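Local coordinates for N-acyl-D-glutamate deacylase (Bordetella bronchiseptica, PDB 3GIP), which probably hydrolyses N-acyl-D-glutamate to D-glutamate and a carboxylate, as a zinc-containing deacylase of the amidohydrolase superfamily, at residues D28-G40 and E416-V428. Sequence-based numbering, arbitrary orientation.
Sequences DLGVRDGRIAAIG and ERGVLQPGAWADV
Ile36 fills the middle of this contact, its backbone bonded at both ends to the loop 416-428. Its N-H runs to Ala424 O (2.8 Å), and its O accepts the N-H of Gly423, while Pro422 CA leans on the same oxygen in a CA-H...O contact. Two residues back, Gly34 O accepts Ala426 N (2.8 Å); together with the Ile36-Ala424 bond this makes a single beta bridge of Arg35 with Trp425. Gly423 lies in the type II turn Gln421-Ala424, whose shape presents the Gly423 N-H to the strand. With CG1 anti to its carbonyl carbon (chi1 -62°) and the chain then extended, Ile36 sends CD1 over the Leu420 backbone and against Leu420 CD2 (3.7 Å). The buried side continues with Val31, whose two methyls both rest against Ala426 CB, and with Leu29 CD2 meeting Val428 CG2 tip to tip at 3.6 Å. Ile39 CD1 reaches Leu420 O and the Pro422 ring at the more accessible end.

The other flank is more open and polar. Arg35, bent at chi2 (-96°), lays its guanidinium flat on the indole of Trp425, planes 14° apart and CZ 3.8 Å from the six-membered-ring centroid, a cation-pi stack. Arg417 covers the opposite ring face, so the indole is sandwiched between two guanidinium groups. Arg35 NH1 adds a weak bond to Gly423 O, but Glu416 OE2 stays 4.6 Å from it, too far for a salt bridge. Arg417 is itself held by a salt bridge to Asp427.

In the hairpin 28-32/35-40, closed by a type I' turn, strand 35-40, outermost in its four-stranded sheet, makes the backbone bonds to the loop between helix 406-412 and strand 428-431, while 28-32 adds Leu29 and Val31; strand 7-12 flanks 28-32, and Val58 of strand 57-64 touches both Leu29 and Val428.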
loop_
_atom_site.group_PDB
_atom_site.type_symbol
_atom_site.label_atom_id
_atom_site.label_comp_id
_atom_site.label_asym_id
_atom_site.label_seq_id
_atom_site.Cartn_x
_atom_site.Cartn_y
_atom_site.Cartn_z
ATOM N N ASP A 28 26.911 2.099 14.412
ATOM C CA ASP A 28 25.873 2.732 15.219
ATOM C C ASP A 28 25.213 3.851 14.419
ATOM O O ASP A 28 25.822 4.421 13.512
ATOM C CB ASP A 28 26.458 3.315 16.511
ATOM C CG ASP A 28 27.235 2.295 17.316
ATOM O OD1 ASP A 28 26.874 1.102 17.277
ATOM O OD2 ASP A 28 28.205 2.686 18.004
ATOM N N LEU A 29 23.969 4.165 14.758
ATOM C CA LEU A 29 23.231 5.213 14.066
ATOM C C LEU A 29 22.905 6.348 15.029
ATOM O O LEU A 29 22.397 6.113 16.127
ATOM C CB LEU A 29 21.931 4.645 13.491
ATOM C CG LEU A 29 21.051 5.578 12.654
ATOM C CD1 LEU A 29 21.626 5.711 11.256
ATOM C CD2 LEU A 29 19.645 5.007 12.577
ATOM N N GLY A 30 23.208 7.575 14.610
ATOM C CA GLY A 30 22.933 8.736 15.437
ATOM C C GLY A 30 21.856 9.609 14.820
ATOM O O GLY A 30 21.829 9.811 13.605
ATOM N N VAL A 31 20.968 10.134 15.657
ATOM C CA VAL A 31 19.881 10.976 15.181
ATOM C C VAL A 31 19.842 12.331 15.879
ATOM O O VAL A 31 20.069 12.430 17.086
ATOM C CB VAL A 31 18.513 10.282 15.401
ATOM C CG1 VAL A 31 17.379 11.196 14.958
ATOM C CG2 VAL A 31 18.467 8.972 14.636
ATOM N N ARG A 32 19.562 13.376 15.109
ATOM C CA ARG A 32 19.445 14.717 15.665
ATOM C C ARG A 32 18.529 15.557 14.787
ATOM O O ARG A 32 18.662 15.567 13.561
ATOM C CB ARG A 32 20.807 15.406 15.782
ATOM C CG ARG A 32 20.713 16.718 16.560
ATOM C CD ARG A 32 21.982 17.548 16.497
ATOM N NE ARG A 32 23.140 16.858 17.050
ATOM C CZ ARG A 32 24.142 16.384 16.318
ATOM N NH1 ARG A 32 24.124 16.524 15.000
ATOM N NH2 ARG A 32 25.164 15.776 16.903
ATOM N N ASP A 33 17.594 16.251 15.425
ATOM C CA ASP A 33 16.648 17.103 14.718
ATOM C C ASP A 33 15.850 16.342 13.665
ATOM O O ASP A 33 15.553 16.872 12.591
ATOM C CB ASP A 33 17.385 18.281 14.076
ATOM C CG ASP A 33 18.134 19.118 15.097
ATOM O OD1 ASP A 33 17.500 19.564 16.076
ATOM O OD2 ASP A 33 19.353 19.329 14.921
ATOM N N GLY A 34 15.516 15.095 13.987
ATOM C CA GLY A 34 14.728 14.262 13.095
ATOM C C GLY A 34 15.468 13.617 11.941
ATOM O O GLY A 34 14.883 12.844 11.183
ATOM N N ARG A 35 16.756 13.914 11.815
ATOM C CA ARG A 35 17.561 13.379 10.722
ATOM C C ARG A 35 18.683 12.477 11.210
ATOM O O ARG A 35 19.040 12.490 12.389
ATOM C CB ARG A 35 18.186 14.533 9.936
ATOM C CG ARG A 35 17.208 15.587 9.465
ATOM C CD ARG A 35 16.785 15.334 8.041
ATOM N NE ARG A 35 16.124 16.498 7.458
ATOM C CZ ARG A 35 15.873 16.633 6.162
ATOM N NH1 ARG A 35 16.232 15.676 5.316
ATOM N NH2 ARG A 35 15.260 17.718 5.711
ATOM N N ILE A 36 19.242 11.696 10.293
ATOM C CA ILE A 36 20.358 10.828 10.626
ATOM C C ILE A 36 21.556 11.771 10.674
ATOM O O ILE A 36 21.974 12.314 9.650
ATOM C CB ILE A 36 20.565 9.747 9.546
ATOM C CG1 ILE A 36 19.310 8.871 9.463
ATOM C CG2 ILE A 36 21.786 8.903 9.876
ATOM C CD1 ILE A 36 19.381 7.787 8.415
ATOM N N ALA A 37 22.082 11.984 11.874
ATOM C CA ALA A 37 23.202 12.896 12.074
ATOM C C ALA A 37 24.572 12.260 11.893
ATOM O O ALA A 37 25.545 12.953 11.589
ATOM C CB ALA A 37 23.103 13.530 13.461
ATOM N N ALA A 38 24.660 10.950 12.085
ATOM C CA ALA A 38 25.935 10.268 11.940
ATOM C C ALA A 38 25.790 8.755 11.964
ATOM O O ALA A 38 24.815 8.222 12.490
ATOM C CB ALA A 38 26.887 10.710 13.047
ATOM N N ILE A 39 26.773 8.076 11.383
ATOM C CA ILE A 39 26.807 6.622 11.339
ATOM C C ILE A 39 28.249 6.182 11.568
ATOM O O ILE A 39 29.168 6.673 10.910
ATOM C CB ILE A 39 26.320 6.081 9.977
ATOM C CG1 ILE A 39 24.856 6.470 9.756
ATOM C CG2 ILE A 39 26.490 4.568 9.927
ATOM C CD1 ILE A 39 24.289 6.013 8.425
ATOM N N GLY A 40 28.441 5.263 12.510
ATOM C CA GLY A 40 29.775 4.774 12.817
ATOM C C GLY A 40 29.893 4.360 14.273
ATOM O O GLY A 40 29.042 3.630 14.783
ATOM N N GLU A 416 15.437 11.989 0.577
ATOM C CA GLU A 416 15.914 11.856 1.946
ATOM C C GLU A 416 15.162 10.834 2.794
ATOM O O GLU A 416 15.063 10.980 4.012
ATOM C CB GLU A 416 15.899 13.224 2.632
ATOM C CG GLU A 416 16.750 14.258 1.911
ATOM C CD GLU A 416 18.205 13.839 1.800
ATOM O OE1 GLU A 416 18.932 14.428 0.971
ATOM O OE2 GLU A 416 18.627 12.927 2.543
ATOM N N ARG A 417 14.635 9.800 2.145
ATOM C CA ARG A 417 13.929 8.729 2.842
ATOM C C ARG A 417 14.220 7.397 2.173
ATOM O O ARG A 417 14.623 7.351 1.011
ATOM C CB ARG A 417 12.415 8.960 2.843
ATOM C CG ARG A 417 11.966 10.063 3.769
ATOM C CD ARG A 417 10.453 10.148 3.860
ATOM N NE ARG A 417 10.063 11.437 4.415
ATOM C CZ ARG A 417 10.148 11.761 5.699
ATOM N NH1 ARG A 417 10.596 10.881 6.585
ATOM N NH2 ARG A 417 9.816 12.985 6.091
ATOM N N GLY A 418 14.013 6.316 2.916
ATOM C CA GLY A 418 14.237 4.990 2.372
ATOM C C GLY A 418 15.669 4.498 2.412
ATOM O O GLY A 418 15.969 3.424 1.892
ATOM N N VAL A 419 16.559 5.272 3.022
ATOM C CA VAL A 419 17.962 4.882 3.121
ATOM C C VAL A 419 18.572 5.406 4.411
ATOM O O VAL A 419 18.215 6.483 4.886
ATOM C CB VAL A 419 18.801 5.442 1.946
ATOM C CG1 VAL A 419 18.403 4.772 0.642
ATOM C CG2 VAL A 419 18.610 6.949 1.851
ATOM N N LEU A 420 19.485 4.636 4.987
ATOM C CA LEU A 420 20.153 5.077 6.198
ATOM C C LEU A 420 21.485 5.693 5.790
ATOM O O LEU A 420 22.477 4.991 5.597
ATOM C CB LEU A 420 20.385 3.907 7.165
ATOM C CG LEU A 420 19.140 3.241 7.764
ATOM C CD1 LEU A 420 19.575 2.218 8.802
ATOM C CD2 LEU A 420 18.229 4.287 8.410
ATOM N N GLN A 421 21.484 7.013 5.634
ATOM C CA GLN A 421 22.678 7.768 5.265
ATOM C C GLN A 421 22.581 9.111 5.978
ATOM O O GLN A 421 21.485 9.589 6.259
ATOM C CB GLN A 421 22.738 7.980 3.745
ATOM C CG GLN A 421 21.492 8.621 3.150
ATOM C CD GLN A 421 21.589 8.824 1.644
ATOM O OE1 GLN A 421 22.021 7.932 0.906
ATOM N NE2 GLN A 421 21.166 9.998 1.178
ATOM N N PRO A 422 23.727 9.733 6.292
ATOM C CA PRO A 422 23.663 11.025 6.980
ATOM C C PRO A 422 22.835 12.040 6.192
ATOM O O PRO A 422 22.942 12.122 4.968
ATOM C CB PRO A 422 25.131 11.432 7.084
ATOM C CG PRO A 422 25.842 10.105 7.166
ATOM C CD PRO A 422 25.121 9.297 6.112
ATOM N N GLY A 423 22.003 12.800 6.899
ATOM C CA GLY A 423 21.186 13.809 6.248
ATOM C C GLY A 423 19.762 13.392 5.929
ATOM O O GLY A 423 18.872 14.235 5.812
ATOM N N ALA A 424 19.539 12.092 5.778
ATOM C CA ALA A 424 18.204 11.599 5.469
ATOM C C ALA A 424 17.338 11.610 6.721
ATOM O O ALA A 424 17.852 11.642 7.838
ATOM C CB ALA A 424 18.291 10.187 4.903
ATOM N N TRP A 425 16.022 11.600 6.534
ATOM C CA TRP A 425 15.104 11.586 7.662
ATOM C C TRP A 425 15.301 10.308 8.468
ATOM O O TRP A 425 15.528 9.232 7.906
ATOM C CB TRP A 425 13.660 11.683 7.178
ATOM C CG TRP A 425 13.301 13.040 6.677
ATOM C CD1 TRP A 425 13.149 13.426 5.377
ATOM C CD2 TRP A 425 13.061 14.204 7.474
ATOM N NE1 TRP A 425 12.826 14.763 5.314
ATOM C CE2 TRP A 425 12.766 15.264 6.587
ATOM C CE3 TRP A 425 13.067 14.456 8.854
ATOM C CZ2 TRP A 425 12.478 16.557 7.035
ATOM C CZ3 TRP A 425 12.780 15.745 9.300
ATOM C CH2 TRP A 425 12.490 16.778 8.389
ATOM N N ALA A 426 15.202 10.428 9.786
ATOM C CA ALA A 426 15.408 9.286 10.663
ATOM C C ALA A 426 14.223 8.338 10.830
ATOM O O ALA A 426 13.715 8.159 11.943
ATOM C CB ALA A 426 15.891 9.764 12.032
ATOM N N ASP A 427 13.773 7.751 9.721
ATOM C CA ASP A 427 12.699 6.756 9.757
ATOM C C ASP A 427 13.523 5.480 9.912
ATOM O O ASP A 427 14.263 5.103 9.000
ATOM C CB ASP A 427 11.917 6.707 8.437
ATOM C CG ASP A 427 11.070 7.947 8.200
ATOM O OD1 ASP A 427 10.692 8.618 9.184
ATOM O OD2 ASP A 427 10.762 8.236 7.026
ATOM N N VAL A 428 13.405 4.823 11.060
ATOM C CA VAL A 428 14.215 3.642 11.330
ATOM C C VAL A 428 13.459 2.504 11.993
ATOM O O VAL A 428 12.565 2.729 12.804
ATOM C CB VAL A 428 15.396 4.009 12.271
ATOM C CG1 VAL A 428 16.344 2.832 12.422
ATOM C CG2 VAL A 428 16.128 5.232 11.748
#